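Local coordinates for putative methyl-accepting chemotaxis protein (Salmonella enterica subsp. enterica serovar Typhimurium str. LT2, PDB 6DB1), which probably senses chemical signals through this N-terminal ligand-binding domain of a bacterial chemoreceptor, passing them on to the cell's chemotaxis machinery, at the interface of chains A and B. Numbering follows the deposited sequence. Chains: chain A/B, Putative methyl-accepting chemotaxis protein.

The interface of chains A and B. Residues chain A 22, 25, 29; chain B 25, 28-29, 32.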
loop_
_atom_site.group_PDB
_atom_site.type_symbol
_atom_site.label_atom_id
_atom_site.label_comp_id
_atom_site.label_asym_id
_atom_site.label_seq_id
_atom_site.Cartn_x
_atom_site.Cartn_y
_atom_site.Cartn_z
ATOM N N THR A 22 2.342 -1.513 -9.241
ATOM C CA THR A 22 3.385 -1.863 -8.279
ATOM C C THR A 22 4.068 -0.601 -7.740
ATOM O O THR A 22 4.300 -0.508 -6.552
ATOM C CB THR A 22 4.414 -2.814 -8.904
ATOM O OG1 THR A 22 3.751 -4.058 -9.136
ATOM C CG2 THR A 22 5.627 -3.029 -8.024
ATOM N N SER A 25 1.672 1.074 -5.331
ATOM C CA SER A 25 1.607 0.367 -4.032
ATOM C C SER A 25 2.859 0.638 -3.195
ATOM O O SER A 25 2.786 0.797 -1.991
ATOM C CB SER A 25 1.431 -1.105 -4.218
ATOM O OG SER A 25 0.144 -1.386 -4.714
ATOM N N ASP A 29 2.962 2.213 0.422
ATOM C CA ASP A 29 3.649 1.548 1.477
ATOM C C ASP A 29 4.690 2.490 2.127
ATOM O O ASP A 29 4.772 2.564 3.348
ATOM C CB ASP A 29 4.366 0.324 0.946
ATOM C CG ASP A 29 5.060 -0.437 2.025
ATOM O OD1 ASP A 29 4.487 -0.622 3.129
ATOM O OD2 ASP A 29 6.190 -0.857 1.763
ATOM N N SER B 25 0.515 -8.370 -7.951
ATOM C CA SER B 25 0.345 -6.916 -7.850
ATOM C C SER B 25 -1.077 -6.554 -7.379
ATOM O O SER B 25 -1.265 -5.573 -6.645
ATOM C CB SER B 25 0.648 -6.273 -9.179
ATOM O OG SER B 25 0.419 -4.871 -9.148
ATOM N N ASN B 28 -1.509 -7.189 -3.665
ATOM C CA ASN B 28 -0.843 -6.202 -2.850
ATOM C C ASN B 28 -1.657 -4.899 -2.873
ATOM O O ASN B 28 -1.741 -4.183 -1.886
ATOM C CB ASN B 28 0.599 -5.987 -3.311
ATOM C CG ASN B 28 1.442 -5.286 -2.274
ATOM O OD1 ASN B 28 1.249 -5.482 -1.074
ATOM N ND2 ASN B 28 2.400 -4.496 -2.727
ATOM N N ASP B 29 -2.243 -4.590 -4.016
ATOM C CA ASP B 29 -3.062 -3.400 -4.174
ATOM C C ASP B 29 -4.316 -3.512 -3.283
ATOM O O ASP B 29 -4.685 -2.567 -2.580
ATOM C CB ASP B 29 -3.436 -3.245 -5.655
ATOM C CG ASP B 29 -4.414 -2.125 -5.902
ATOM O OD1 ASP B 29 -4.042 -0.953 -5.676
ATOM O OD2 ASP B 29 -5.544 -2.421 -6.365
ATOM N N PHE B 32 -3.623 -2.565 0.274
ATOM C CA PHE B 32 -3.623 -1.134 0.552
ATOM C C PHE B 32 -5.047 -0.592 0.496
ATOM O O PHE B 32 -5.367 0.271 1.272
ATOM C CB PHE B 32 -2.645 -0.379 -0.360
ATOM C CG PHE B 32 -1.208 -0.669 -0.014
ATOM C CD1 PHE B 32 -0.634 -0.116 1.122
ATOM C CD2 PHE B 32 -0.449 -1.543 -0.778
ATOM C CE1 PHE B 32 0.667 -0.423 1.480
ATOM C CE2 PHE B 32 0.856 -1.840 -0.424
ATOM C CZ PHE B 32 1.405 -1.289 0.707
HETATM O O HOH W 1 0.588 -3.417 -6.303
HETATM O O HOH W 2 -1.868 0.759 -4.102
HETATM O O HOH W 3 -1.467 0.065 -6.757
#
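A:Ser25 and B:Phe32 meet where the first helices (13-46) of two copies of a helical chemoreceptor sensor domain pack along each other. Receptors of this family commonly work as dimers, and this pairing probably reflects that, although the whole interface departs from an exact two-fold. B:Phe32 slides the outer part of one ring face under the chain A helix. The A:Ser25 carbonyl O sits above the ring near its rim, 3.6 Å from CE2, which also packs against the A:Ser25 CB methylene. The A:Asp29 backbone is raised to the same side of the ring, beyond the rim at CE1, with A:Asp29 CA 3.6 Å from CE1. CZ, the ring tip, lies 3.4 Å from the A:Asp29 CB methylene, and the outer half of the ring thereby spans the turn from A:Ser25 to A:Asp29. A first torsion of -71° sets the ring carbon CG opposite the carbonyl carbon of B:Phe32 and sends the ring across to chain A. The A:Asp29 carboxylate is inclined to the ring by 53°, and its OD1 lies in the ring plane at the edge, where the weakly positive ring hydrogens may suit a carboxylate oxygen. The B:Asn28 ND2 amide nitrogen also lies in the ring plane, but at another part of the rim, near CE2, and touches A:Ser25 CB. The hydroxyl of A:Ser25, turned beside its own backbone N (chi1 -70°), points towards the partner helix and gathers three waters. Water 1, 2.6 Å from A:Ser25 OG, links it to both the carbonyl O and the hydroxyl of B:Ser25. Waters 2 and 3 bond to each other and join A:Ser25 OG to the B:Asp29 carboxylate oxygen OD1, the latter 3.0 Å from water 3. One turn earlier in chain A, A:Thr22 OG1 and B:Ser25 OG form a weak hydrogen bond of 3.4 Å between hydroxyls.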